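Local coordinates for protein NADH dehydrogenase, putative (Plasmodium falciparum, PDB 5JWC) that probably passes electrons from NADH through bound FAD to ubiquinone, as a type II NADH dehydrogenase of the malaria parasite, and is targeted by the quinolone RYL-552, at residues A[360-365]-A[373-378]; A[347-352]-A[380-385]; A[272-277]-A[286-291]; A[188-193]-A[225-230]. All blocks are in the same frame, centred on the assembly; numbering follows the deposited sequence.

Interaction 1: residues A[360-365]-A[373-378]; sequences KILTGN and KLKQSE
Lys-375 reaches across from the N-cap position of helix 376-380 to the end of helix 355-361, and its side chain carries most of the contact. Followed outward, its CB lies 4.0 Å from Leu-362 CD2. CG comes closer to the same methyl, with Lys-375 CG 3.8 Å from Leu-362 CD2, and here the two side chains run alongside one another, pointing opposite ways. The chain then bends at chi2 (-58°), which swings it from the leucine toward the exposed Thr-363. CE passes two oxygens, lying 3.9 Å from the backbone O of Ile-361 and 3.4 Å from Thr-363 OG1. A second bend at chi4 (-87°) puts NZ beside the threonine, which the lysine meets at about a right angle; Lys-375 NZ and Thr-363 OG1 are 3.3 Å apart. A water connects the same ammonium to the backbone, accepting a hydrogen bond from Thr-363 N at 3.1 Å and a weak one from Lys-375 NZ. One helical turn beyond, the extended Glu-378 crosses Ile-361, its OE1 3.7 Å from Ile-361 CG2. The second segment also bonds outside the contact: Lys-373 forms a salt bridge with Glu-394, and Gln-376 NE2 bonds to Leu-386 O. The chemistry is thus divided along a single lysine, with methylenes packed on a buried leucine and the charged end placed among a hydroxyl and a water at the surface. Such solvation would be expected to favour the charged amine, while the small interface of 197 Å² and the weak water link imply a modest attachment between the two helix ends.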
loop_
_atom_site.group_PDB
_atom_site.type_symbol
_atom_site.label_atom_id
_atom_site.label_comp_id
_atom_site.label_asym_id
_atom_site.label_seq_id
_atom_site.Cartn_x
_atom_site.Cartn_y
_atom_site.Cartn_z
ATOM N N LYS A 360 31.832 49.899 -20.131
ATOM C CA LYS A 360 32.196 49.831 -21.553
ATOM C C LYS A 360 31.062 49.266 -22.404
ATOM O O LYS A 360 30.781 49.778 -23.481
ATOM C CB LYS A 360 33.466 48.997 -21.735
ATOM C CG LYS A 360 34.670 49.543 -20.978
ATOM C CD LYS A 360 35.959 48.825 -21.358
ATOM C CE LYS A 360 37.023 49.031 -20.277
ATOM N NZ LYS A 360 38.268 48.265 -20.571
ATOM N N ILE A 361 30.416 48.209 -21.918
ATOM C CA ILE A 361 29.296 47.585 -22.623
ATOM C C ILE A 361 28.131 48.563 -22.863
ATOM O O ILE A 361 27.470 48.530 -23.906
ATOM C CB ILE A 361 28.783 46.350 -21.837
ATOM C CG1 ILE A 361 29.840 45.243 -21.845
ATOM C CG2 ILE A 361 27.480 45.825 -22.417
ATOM C CD1 ILE A 361 29.469 44.054 -20.995
ATOM N N LEU A 362 27.892 49.438 -21.892
ATOM C CA LEU A 362 26.778 50.386 -21.958
ATOM C C LEU A 362 26.904 51.384 -23.115
ATOM O O LEU A 362 27.979 51.918 -23.397
ATOM C CB LEU A 362 26.617 51.125 -20.623
ATOM C CG LEU A 362 26.183 50.207 -19.474
ATOM C CD1 LEU A 362 25.617 51.000 -18.295
ATOM C CD2 LEU A 362 25.181 49.143 -19.943
ATOM N N THR A 363 25.781 51.585 -23.799
ATOM C CA THR A 363 25.694 52.437 -24.982
ATOM C C THR A 363 25.459 53.911 -24.623
ATOM O O THR A 363 24.507 54.266 -23.923
ATOM C CB THR A 363 24.556 51.932 -25.921
ATOM O OG1 THR A 363 25.082 50.964 -26.835
ATOM C CG2 THR A 363 23.927 53.070 -26.728
ATOM N N GLY A 364 26.382 54.747 -25.093
ATOM C CA GLY A 364 26.378 56.181 -24.855
ATOM C C GLY A 364 27.402 56.460 -23.764
ATOM O O GLY A 364 28.170 55.558 -23.402
ATOM N N ASN A 365 27.446 57.692 -23.259
ATOM C CA ASN A 365 28.425 58.062 -22.231
ATOM C C ASN A 365 27.824 58.254 -20.836
ATOM O O ASN A 365 28.564 58.466 -19.868
ATOM C CB ASN A 365 29.200 59.319 -22.632
ATOM C CG ASN A 365 30.016 59.127 -23.900
ATOM O OD1 ASN A 365 29.559 59.416 -25.005
ATOM N ND2 ASN A 365 31.244 58.638 -23.738
ATOM N N LYS A 373 19.349 48.983 -18.159
ATOM C CA LYS A 373 18.190 48.169 -18.519
ATOM C C LYS A 373 18.129 47.910 -20.023
ATOM O O LYS A 373 17.537 46.925 -20.463
ATOM C CB LYS A 373 16.892 48.827 -18.045
ATOM C CG LYS A 373 15.704 47.885 -18.047
ATOM C CD LYS A 373 14.387 48.630 -17.884
ATOM C CE LYS A 373 13.216 47.653 -17.906
ATOM N NZ LYS A 373 11.891 48.344 -17.846
ATOM N N LEU A 374 18.742 48.789 -20.807
ATOM C CA LEU A 374 18.772 48.610 -22.251
ATOM C C LEU A 374 19.689 47.457 -22.676
ATOM O O LEU A 374 19.469 46.863 -23.721
ATOM C CB LEU A 374 19.196 49.915 -22.938
ATOM C CG LEU A 374 18.050 50.920 -23.131
ATOM C CD1 LEU A 374 18.542 52.263 -23.660
ATOM C CD2 LEU A 374 17.008 50.342 -24.073
ATOM N N LYS A 375 20.695 47.126 -21.868
ATOM C CA LYS A 375 21.583 45.995 -22.175
ATOM C C LYS A 375 21.236 44.785 -21.316
ATOM O O LYS A 375 22.017 43.829 -21.188
ATOM C CB LYS A 375 23.052 46.373 -21.960
ATOM C CG LYS A 375 23.565 47.474 -22.891
ATOM C CD LYS A 375 23.406 47.067 -24.351
ATOM C CE LYS A 375 23.784 48.200 -25.285
ATOM N NZ LYS A 375 22.626 49.101 -25.549
ATOM N N GLN A 376 20.036 44.818 -20.760
ATOM C CA GLN A 376 19.647 43.844 -19.765
ATOM C C GLN A 376 19.434 42.440 -20.339
ATOM O O GLN A 376 19.743 41.463 -19.680
ATOM C CB GLN A 376 18.378 44.344 -19.062
ATOM C CG GLN A 376 17.909 43.477 -17.949
ATOM C CD GLN A 376 16.788 42.599 -18.412
ATOM O OE1 GLN A 376 16.205 42.836 -19.476
ATOM N NE2 GLN A 376 16.491 41.561 -17.640
ATOM N N SER A 377 18.983 42.341 -21.583
ATOM C CA SER A 377 18.918 41.047 -22.264
ATOM C C SER A 377 20.285 40.380 -22.371
ATOM O O SER A 377 20.427 39.200 -22.074
ATOM C CB SER A 377 18.319 41.184 -23.664
ATOM O OG SER A 377 19.316 41.561 -24.600
ATOM N N GLU A 378 21.285 41.127 -22.827
ATOM C CA GLU A 378 22.618 40.573 -23.026
ATOM C C GLU A 378 23.329 40.255 -21.713
ATOM O O GLU A 378 23.966 39.205 -21.583
ATOM C CB GLU A 378 23.475 41.523 -23.867
ATOM C CG GLU A 378 24.950 41.153 -23.904
ATOM C CD GLU A 378 25.811 42.121 -24.713
ATOM O OE1 GLU A 378 25.678 43.355 -24.535
ATOM O OE2 GLU A 378 26.629 41.636 -25.524
HETATM O O HOH W 1 22.829 51.014 -22.895
#

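Interaction 2: residues A[347-352]-A[380-385]; sequences QPKLLH and TKTFPQ
Lys-349 and Phe-383, with CA atoms 6.5 Å apart, mark where the two chain segments pass each other, their end-to-end directions 92° apart. The Phe-383 ring is held on both faces: Leu-351 CD2 sits over one, 3.5 Å from the ring centroid and 20° off its normal, while Thr-382 CG2 lies over the opposite face. At the ring edge, in plane, Lys-349 O approaches Phe-383 CD1 at 3.3 Å, and the aliphatic part of the same lysine adds a contact of 3.7 Å from its CD to Phe-383 CE1. Gln-385 has its CG between the backbone N and the carbonyl carbon and bends again at chi2, which turns its amide back to the first segment. There NE2 donates to Lys-349 O at 2.9 Å (N-H...O 153°), arriving tilted from the carbonyl plane; a second bond joins NE2 to Asp-414 OD1. The other amide atom, Gln-385 OE1, is buried against Pro-348 CB at 3.6 Å and has no polar partner in the model. Leu-410 and Ile-413 of helix 403-416 pack on Leu-351. This is a junction of loops: the segment leaving strand 344-346 of the oxidoreductase core meets the one following helix 376-380 of the PfNDH2 helical insertion.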
loop_
_atom_site.group_PDB
_atom_site.type_symbol
_atom_site.label_atom_id
_atom_site.label_comp_id
_atom_site.label_asym_id
_atom_site.label_seq_id
_atom_site.Cartn_x
_atom_site.Cartn_y
_atom_site.Cartn_z
ATOM N N GLN A 347 24.999 31.761 -5.641
ATOM C CA GLN A 347 25.732 32.997 -5.384
ATOM C C GLN A 347 26.364 33.429 -6.697
ATOM O O GLN A 347 27.416 32.913 -7.081
ATOM C CB GLN A 347 26.795 32.805 -4.297
ATOM C CG GLN A 347 27.763 33.995 -4.188
ATOM C CD GLN A 347 27.039 35.318 -3.891
ATOM O OE1 GLN A 347 26.549 35.526 -2.777
ATOM N NE2 GLN A 347 26.947 36.200 -4.898
ATOM N N PRO A 348 25.700 34.339 -7.423
ATOM C CA PRO A 348 26.125 34.633 -8.790
ATOM C C PRO A 348 27.385 35.481 -8.833
ATOM O O PRO A 348 27.758 36.075 -7.821
ATOM C CB PRO A 348 24.948 35.411 -9.369
ATOM C CG PRO A 348 24.355 36.078 -8.176
ATOM C CD PRO A 348 24.499 35.103 -7.044
ATOM N N LYS A 349 28.017 35.503 -10.002
ATOM C CA LYS A 349 29.123 36.399 -10.282
ATOM C C LYS A 349 28.687 37.829 -9.967
ATOM O O LYS A 349 27.616 38.256 -10.388
ATOM C CB LYS A 349 29.550 36.271 -11.745
ATOM C CG LYS A 349 30.723 37.169 -12.126
ATOM C CD LYS A 349 30.924 37.179 -13.629
ATOM C CE LYS A 349 31.456 35.846 -14.122
ATOM N NZ LYS A 349 31.608 35.836 -15.601
ATOM N N LEU A 350 29.529 38.563 -9.243
ATOM C CA LEU A 350 29.176 39.887 -8.741
ATOM C C LEU A 350 29.331 40.973 -9.801
ATOM O O LEU A 350 30.404 41.158 -10.377
ATOM C CB LEU A 350 30.027 40.220 -7.516
ATOM C CG LEU A 350 29.809 39.298 -6.315
ATOM C CD1 LEU A 350 30.953 39.399 -5.310
ATOM C CD2 LEU A 350 28.478 39.624 -5.634
ATOM N N LEU A 351 28.238 41.690 -10.037
ATOM C CA LEU A 351 28.213 42.831 -10.943
ATOM C C LEU A 351 29.307 43.822 -10.563
ATOM O O LEU A 351 30.049 44.313 -11.420
ATOM C CB LEU A 351 26.856 43.526 -10.871
ATOM C CG LEU A 351 25.688 42.842 -11.573
ATOM C CD1 LEU A 351 24.391 43.524 -11.217
ATOM C CD2 LEU A 351 25.895 42.857 -13.067
ATOM N N HIS A 352 29.396 44.120 -9.270
ATOM C CA HIS A 352 30.262 45.210 -8.848
ATOM C C HIS A 352 31.752 44.859 -8.969
ATOM O O HIS A 352 32.593 45.753 -8.953
ATOM C CB HIS A 352 29.908 45.685 -7.429
ATOM C CG HIS A 352 30.385 44.805 -6.314
ATOM N ND1 HIS A 352 29.621 43.782 -5.795
ATOM C CD2 HIS A 352 31.497 44.868 -5.543
ATOM C CE1 HIS A 352 30.270 43.217 -4.782
ATOM N NE2 HIS A 352 31.408 43.863 -4.616
ATOM N N THR A 380 22.105 39.698 -18.783
ATOM C CA THR A 380 21.417 38.713 -17.957
ATOM C C THR A 380 21.919 37.290 -18.259
ATOM O O THR A 380 21.861 36.412 -17.405
ATOM C CB THR A 380 19.886 38.826 -18.152
ATOM O OG1 THR A 380 19.192 38.227 -17.056
ATOM C CG2 THR A 380 19.447 38.173 -19.428
ATOM N N LYS A 381 22.479 37.083 -19.450
ATOM C CA LYS A 381 23.091 35.793 -19.778
ATOM C C LYS A 381 24.297 35.521 -18.883
ATOM O O LYS A 381 24.649 34.369 -18.640
ATOM C CB LYS A 381 23.467 35.724 -21.270
ATOM C CG LYS A 381 22.227 35.639 -22.179
ATOM C CD LYS A 381 22.560 35.784 -23.665
ATOM C CE LYS A 381 23.068 37.173 -24.012
ATOM N NZ LYS A 381 23.160 37.418 -25.482
ATOM N N THR A 382 24.903 36.583 -18.361
ATOM C CA THR A 382 26.008 36.462 -17.421
ATOM C C THR A 382 25.583 36.690 -15.973
ATOM O O THR A 382 26.049 36.002 -15.061
ATOM C CB THR A 382 27.139 37.470 -17.753
ATOM O OG1 THR A 382 27.659 37.206 -19.062
ATOM C CG2 THR A 382 28.245 37.365 -16.746
ATOM N N PHE A 383 24.716 37.671 -15.750
ATOM C CA PHE A 383 24.353 38.053 -14.386
ATOM C C PHE A 383 22.843 37.884 -14.169
ATOM O O PHE A 383 22.066 38.733 -14.596
ATOM C CB PHE A 383 24.745 39.511 -14.101
ATOM C CG PHE A 383 26.200 39.834 -14.339
ATOM C CD1 PHE A 383 27.148 39.622 -13.347
ATOM C CD2 PHE A 383 26.607 40.405 -15.538
ATOM C CE1 PHE A 383 28.483 39.953 -13.561
ATOM C CE2 PHE A 383 27.944 40.730 -15.762
ATOM C CZ PHE A 383 28.878 40.500 -14.773
ATOM N N PRO A 384 22.418 36.788 -13.513
ATOM C CA PRO A 384 20.961 36.598 -13.387
ATOM C C PRO A 384 20.297 37.683 -12.526
ATOM O O PRO A 384 19.099 37.933 -12.663
ATOM C CB PRO A 384 20.839 35.218 -12.721
ATOM C CG PRO A 384 22.117 35.047 -11.971
ATOM C CD PRO A 384 23.178 35.722 -12.838
ATOM N N GLN A 385 21.068 38.325 -11.654
ATOM C CA GLN A 385 20.510 39.338 -10.770
ATOM C C GLN A 385 20.054 40.612 -11.525
ATOM O O GLN A 385 19.355 41.441 -10.963
ATOM C CB GLN A 385 21.502 39.682 -9.643
ATOM C CG GLN A 385 22.830 40.272 -10.071
ATOM C CD GLN A 385 23.878 39.215 -10.369
ATOM O OE1 GLN A 385 23.635 38.278 -11.130
ATOM N NE2 GLN A 385 25.060 39.374 -9.783
#

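Interaction 3: residues A[272-277]-A[286-291]; sequences HSFHIQ and KKLSYG
Phe-274 and Tyr-290 both carry CG between the backbone N and the carbonyl carbon (chi1 62° and 77°), and these torsions bring their rings together. Phe-274 CD1 and Tyr-290 CD1 are 3.6 Å apart with the ring planes at 60°, an oblique pair. Leu-288 completes the cluster: its CB lies over a face of the phenylalanine ring, 4.2 Å from the centroid, in a CH-pi contact, and its CD2 is 3.7 Å from Phe-274 CZ. Ile-276 closes in at the ring edge through CG2.

On the face bearing His-275 and Ser-273 the partner is Lys-287, whose chain runs out extended with CG lying over the imidazole; His-275 NE2 is 3.5 Å from Lys-287 CB. Only at chi4 does this lysine bend, letting NZ give a weak hydrogen bond of 3.4 Å to Ser-273 OG.

Antiparallel pairing sets the register. Phe-274 with Leu-288 and Ile-276 with Lys-286 are hydrogen-bonded pairs, the N of Ile-276 lying 2.8 Å from Lys-286 O, while Ser-273 with Ser-289 and His-275 with Lys-287 are non-hydrogen-bonded. Beyond the last bridge, Tyr-290 N still reaches His-272 O at 3.1 Å, from above the carbonyl plane. The phenolic OH of Tyr-290 bonds to Asp-270 O.

The hairpin is therefore two-sided. Phe-274, Ile-276 and Leu-288 offer an apolar surface that meets Ala-192 and Leu-261 of the neighbouring parallel sheet, whereas the other side is polar and partly exposed. Paired backbone bonds and apolar packing are the main visible links, and the long lysine-serine bond is probably a minor one.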
loop_
_atom_site.group_PDB
_atom_site.type_symbol
_atom_site.label_atom_id
_atom_site.label_comp_id
_atom_site.label_asym_id
_atom_site.label_seq_id
_atom_site.Cartn_x
_atom_site.Cartn_y
_atom_site.Cartn_z
ATOM N N HIS A 272 0.600 13.163 25.092
ATOM C CA HIS A 272 -0.839 13.393 24.936
ATOM C C HIS A 272 -1.245 14.861 24.782
ATOM O O HIS A 272 -2.413 15.162 24.534
ATOM C CB HIS A 272 -1.602 12.787 26.124
ATOM C CG HIS A 272 -1.412 11.313 26.262
ATOM N ND1 HIS A 272 -1.898 10.411 25.335
ATOM C CD2 HIS A 272 -0.758 10.576 27.193
ATOM C CE1 HIS A 272 -1.562 9.186 25.696
ATOM N NE2 HIS A 272 -0.870 9.259 26.821
ATOM N N SER A 273 -0.297 15.774 24.938
ATOM C CA SER A 273 -0.610 17.189 24.771
ATOM C C SER A 273 0.586 17.958 24.239
ATOM O O SER A 273 1.714 17.467 24.299
ATOM C CB SER A 273 -1.093 17.788 26.096
ATOM O OG SER A 273 -0.175 17.514 27.136
ATOM N N PHE A 274 0.340 19.138 23.666
ATOM C CA PHE A 274 1.441 20.019 23.288
ATOM C C PHE A 274 1.158 21.439 23.774
ATOM O O PHE A 274 0.021 21.770 24.138
ATOM C CB PHE A 274 1.699 19.980 21.763
ATOM C CG PHE A 274 0.539 20.440 20.929
ATOM C CD1 PHE A 274 -0.477 19.562 20.579
ATOM C CD2 PHE A 274 0.477 21.735 20.465
ATOM C CE1 PHE A 274 -1.549 19.979 19.804
ATOM C CE2 PHE A 274 -0.587 22.158 19.689
ATOM C CZ PHE A 274 -1.606 21.276 19.361
ATOM N N HIS A 275 2.194 22.269 23.808
ATOM C CA HIS A 275 2.028 23.633 24.271
ATOM C C HIS A 275 2.228 24.615 23.138
ATOM O O HIS A 275 3.159 24.505 22.351
ATOM C CB HIS A 275 3.003 23.956 25.409
ATOM C CG HIS A 275 2.560 23.441 26.738
ATOM N ND1 HIS A 275 2.856 22.166 27.180
ATOM C CD2 HIS A 275 1.814 24.014 27.713
ATOM C CE1 HIS A 275 2.321 21.985 28.376
ATOM N NE2 HIS A 275 1.685 23.088 28.722
ATOM N N ILE A 276 1.350 25.594 23.055
ATOM C CA ILE A 276 1.587 26.679 22.120
ATOM C C ILE A 276 1.742 28.044 22.799
ATOM O O ILE A 276 1.273 28.253 23.907
ATOM C CB ILE A 276 0.472 26.783 21.054
ATOM C CG1 ILE A 276 -0.918 26.969 21.694
ATOM C CG2 ILE A 276 0.539 25.560 20.121
ATOM C CD1 ILE A 276 -2.063 27.117 20.672
ATOM N N GLN A 277 2.345 28.959 22.069
ATOM C CA GLN A 277 2.757 30.261 22.511
ATOM C C GLN A 277 2.248 31.352 21.541
ATOM O O GLN A 277 2.358 31.233 20.302
ATOM C CB GLN A 277 4.246 30.152 22.681
ATOM C CG GLN A 277 4.989 31.432 22.922
ATOM C CD GLN A 277 5.951 31.353 24.158
ATOM O OE1 GLN A 277 6.650 30.355 24.422
ATOM N NE2 GLN A 277 6.042 32.522 24.863
ATOM N N LYS A 286 -0.830 28.064 25.806
ATOM C CA LYS A 286 -1.974 27.170 25.953
ATOM C C LYS A 286 -1.498 25.732 25.847
ATOM O O LYS A 286 -0.564 25.429 25.104
ATOM C CB LYS A 286 -3.058 27.445 24.898
ATOM C CG LYS A 286 -3.328 28.926 24.605
ATOM C CD LYS A 286 -4.554 29.493 25.350
ATOM C CE LYS A 286 -4.460 31.011 25.518
ATOM N NZ LYS A 286 -4.437 31.438 26.945
ATOM N N LYS A 287 -2.130 24.861 26.619
ATOM C CA LYS A 287 -1.861 23.431 26.582
ATOM C C LYS A 287 -3.041 22.810 25.863
ATOM O O LYS A 287 -4.186 23.154 26.160
ATOM C CB LYS A 287 -1.696 22.860 27.995
ATOM C CG LYS A 287 -1.300 21.385 28.080
ATOM C CD LYS A 287 -1.131 20.972 29.540
ATOM C CE LYS A 287 -1.158 19.458 29.736
ATOM N NZ LYS A 287 -2.429 18.818 29.289
ATOM N N LEU A 288 -2.770 21.947 24.888
ATOM C CA LEU A 288 -3.817 21.339 24.065
ATOM C C LEU A 288 -3.648 19.825 24.017
ATOM O O LEU A 288 -2.541 19.342 23.762
ATOM C CB LEU A 288 -3.762 21.880 22.635
ATOM C CG LEU A 288 -4.626 23.054 22.207
ATOM C CD1 LEU A 288 -4.447 24.197 23.155
ATOM C CD2 LEU A 288 -4.215 23.478 20.804
ATOM N N SER A 289 -4.734 19.082 24.221
ATOM C CA SER A 289 -4.688 17.636 24.025
ATOM C C SER A 289 -4.766 17.306 22.539
ATOM O O SER A 289 -5.302 18.090 21.742
ATOM C CB SER A 289 -5.820 16.940 24.780
ATOM O OG SER A 289 -5.643 17.084 26.171
ATOM N N TYR A 290 -4.201 16.165 22.159
ATOM C CA TYR A 290 -4.227 15.756 20.754
ATOM C C TYR A 290 -4.141 14.241 20.600
ATOM O O TYR A 290 -3.571 13.568 21.452
ATOM C CB TYR A 290 -3.075 16.404 19.991
ATOM C CG TYR A 290 -1.731 15.753 20.221
ATOM C CD1 TYR A 290 -0.928 16.112 21.298
ATOM C CD2 TYR A 290 -1.262 14.772 19.358
ATOM C CE1 TYR A 290 0.302 15.510 21.501
ATOM C CE2 TYR A 290 -0.041 14.166 19.555
ATOM C CZ TYR A 290 0.743 14.541 20.623
ATOM O OH TYR A 290 1.970 13.945 20.813
ATOM N N GLY A 291 -4.663 13.721 19.491
ATOM C CA GLY A 291 -4.485 12.323 19.143
ATOM C C GLY A 291 -3.504 12.106 18.000
ATOM O O GLY A 291 -2.809 11.094 17.942
#

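Interaction 4: residues A[188-193]-A[225-230]; sequences MLHVAV and FISISI
His-190 sets its CG anti to the backbone N (chi1 174°), which carries the imidazole across to the neighbouring strand. There His-190 NE2 and Ser-229 OG share a hydrogen bond of 2.8 Å, with the serine hydroxyl at the ring edge, near its plane. Ser-229 meets it with OG anti to its carbonyl carbon (chi1 -58°). Ser-227, with its OG between the backbone N and the carbonyl carbon (chi1 54°), brings that oxygen to 3.2 Å from His-190 CD2. With ND1 bonded to Ser-289 O, both ring nitrogens are engaged, fixing the ring's rotation.

The opposite face, bearing Val-191, Val-193, Ile-228 and Ile-230, is apolar. Val-193 and Ile-230 pack on Thr-204, and Ile-228 on Ile-211, all against helix 198-218. At the entry to the strands Leu-189 parts its methyls, CD1 to 3.9 Å from Phe-225 CB and CD2 to 4.2 Å from Ile-226 CG1.

Backbone bonds alternate along the pair: Val-191 N to Ser-227 O at 2.8 Å, Ser-229 N to Val-191 O at 2.9 Å. Parallel strands joined through helix 198-218 form the beta-alpha-beta crossover of a Rossmann-like dinucleotide-binding domain, consistent with the GxGxxG-type turn after the first strand and probably serving NADH.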
loop_
_atom_site.group_PDB
_atom_site.type_symbol
_atom_site.label_atom_id
_atom_site.label_comp_id
_atom_site.label_asym_id
_atom_site.label_seq_id
_atom_site.Cartn_x
_atom_site.Cartn_y
_atom_site.Cartn_z
ATOM N N MET A 188 -8.590 12.191 21.919
ATOM C CA MET A 188 -7.965 11.312 20.934
ATOM C C MET A 188 -8.324 11.693 19.503
ATOM O O MET A 188 -7.539 11.472 18.592
ATOM C CB MET A 188 -8.358 9.859 21.182
ATOM C CG MET A 188 -7.433 9.127 22.131
ATOM S SD MET A 188 -7.972 7.413 22.362
ATOM C CE MET A 188 -9.389 7.654 23.427
ATOM N N LEU A 189 -9.506 12.254 19.300
ATOM C CA LEU A 189 -9.949 12.575 17.946
ATOM C C LEU A 189 -9.632 14.027 17.580
ATOM O O LEU A 189 -10.238 14.606 16.684
ATOM C CB LEU A 189 -11.449 12.282 17.813
ATOM C CG LEU A 189 -11.761 10.790 17.961
ATOM C CD1 LEU A 189 -13.239 10.545 18.260
ATOM C CD2 LEU A 189 -11.378 10.093 16.664
ATOM N N HIS A 190 -8.665 14.618 18.269
ATOM C CA HIS A 190 -8.243 15.953 17.896
ATOM C C HIS A 190 -7.003 15.867 17.011
ATOM O O HIS A 190 -5.961 15.401 17.439
ATOM C CB HIS A 190 -7.959 16.818 19.134
ATOM C CG HIS A 190 -7.396 18.161 18.791
ATOM N ND1 HIS A 190 -6.281 18.682 19.421
ATOM C CD2 HIS A 190 -7.754 19.070 17.853
ATOM C CE1 HIS A 190 -6.005 19.873 18.900
ATOM N NE2 HIS A 190 -6.882 20.124 17.949
ATOM N N VAL A 191 -7.137 16.301 15.768
ATOM C CA VAL A 191 -6.005 16.298 14.850
ATOM C C VAL A 191 -5.465 17.721 14.805
ATOM O O VAL A 191 -6.225 18.678 14.643
ATOM C CB VAL A 191 -6.398 15.824 13.437
ATOM C CG1 VAL A 191 -5.173 15.842 12.513
ATOM C CG2 VAL A 191 -7.011 14.413 13.502
ATOM N N ALA A 192 -4.163 17.848 15.001
ATOM C CA ALA A 192 -3.489 19.131 14.995
ATOM C C ALA A 192 -2.453 19.141 13.900
ATOM O O ALA A 192 -1.635 18.216 13.809
ATOM C CB ALA A 192 -2.830 19.400 16.343
ATOM N N VAL A 193 -2.495 20.178 13.068
ATOM C CA VAL A 193 -1.569 20.306 11.969
ATOM C C VAL A 193 -0.736 21.562 12.207
ATOM O O VAL A 193 -1.276 22.660 12.351
ATOM C CB VAL A 193 -2.298 20.388 10.616
ATOM C CG1 VAL A 193 -1.302 20.662 9.491
ATOM C CG2 VAL A 193 -3.119 19.098 10.363
ATOM N N PHE A 225 -17.225 14.076 17.971
ATOM C CA PHE A 225 -16.065 14.269 18.842
ATOM C C PHE A 225 -14.779 14.631 18.103
ATOM O O PHE A 225 -13.763 14.911 18.726
ATOM C CB PHE A 225 -15.837 13.011 19.674
ATOM C CG PHE A 225 -17.048 12.586 20.443
ATOM C CD1 PHE A 225 -17.797 13.530 21.129
ATOM C CD2 PHE A 225 -17.457 11.261 20.465
ATOM C CE1 PHE A 225 -18.922 13.162 21.847
ATOM C CE2 PHE A 225 -18.586 10.885 21.183
ATOM C CZ PHE A 225 -19.317 11.836 21.871
ATOM N N ILE A 226 -14.822 14.605 16.780
ATOM C CA ILE A 226 -13.636 14.869 15.972
ATOM C C ILE A 226 -13.397 16.367 15.815
ATOM O O ILE A 226 -14.331 17.118 15.545
ATOM C CB ILE A 226 -13.758 14.228 14.580
ATOM C CG1 ILE A 226 -13.977 12.713 14.718
ATOM C CG2 ILE A 226 -12.500 14.539 13.739
ATOM C CD1 ILE A 226 -14.297 12.027 13.426
ATOM N N SER A 227 -12.151 16.799 15.979
ATOM C CA SER A 227 -11.810 18.180 15.691
ATOM C C SER A 227 -10.477 18.277 14.977
ATOM O O SER A 227 -9.649 17.363 15.042
ATOM C CB SER A 227 -11.763 19.015 16.978
ATOM O OG SER A 227 -10.896 18.420 17.937
ATOM N N ILE A 228 -10.279 19.396 14.290
ATOM C CA ILE A 228 -9.016 19.696 13.651
ATOM C C ILE A 228 -8.593 21.118 13.963
ATOM O O ILE A 228 -9.408 22.041 13.855
ATOM C CB ILE A 228 -9.079 19.596 12.129
ATOM C CG1 ILE A 228 -9.758 18.331 11.655
ATOM C CG2 ILE A 228 -7.681 19.699 11.523
ATOM C CD1 ILE A 228 -9.899 18.341 10.123
ATOM N N SER A 229 -7.317 21.292 14.296
ATOM C CA SER A 229 -6.754 22.617 14.491
ATOM C C SER A 229 -5.553 22.770 13.573
ATOM O O SER A 229 -4.801 21.821 13.393
ATOM C CB SER A 229 -6.327 22.820 15.953
ATOM O OG SER A 229 -7.415 22.631 16.838
ATOM N N ILE A 230 -5.361 23.956 13.005
ATOM C CA ILE A 230 -4.120 24.251 12.292
ATOM C C ILE A 230 -3.400 25.390 13.009
ATOM O O ILE A 230 -4.017 26.369 13.418
ATOM C CB ILE A 230 -4.374 24.578 10.790
ATOM C CG1 ILE A 230 -3.052 24.834 10.051
ATOM C CG2 ILE A 230 -5.343 25.731 10.615
ATOM C CD1 ILE A 230 -3.236 24.961 8.527
#

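The four contacts form two well separated pairs. Interactions 3 and 4 have centres 11 Å apart and touch directly: the hairpin of 273-278 and 285-289 rests on the parallel sheet containing 190-194 and 227-232. Interactions 1 and 2, centred 15 Å apart, lie on the other side of the chain's centre, 48 to 59 Å from the first pair between centres. Along the chain interaction 4 closes first, then interaction 3; interaction 2 follows, with interaction 1 nested inside the loop it closes. The first pair thus belongs to the probable nucleotide-binding core, whereas interaction 1 lies within the helical insertion and interaction 2 joins that insertion to the oxidoreductase part.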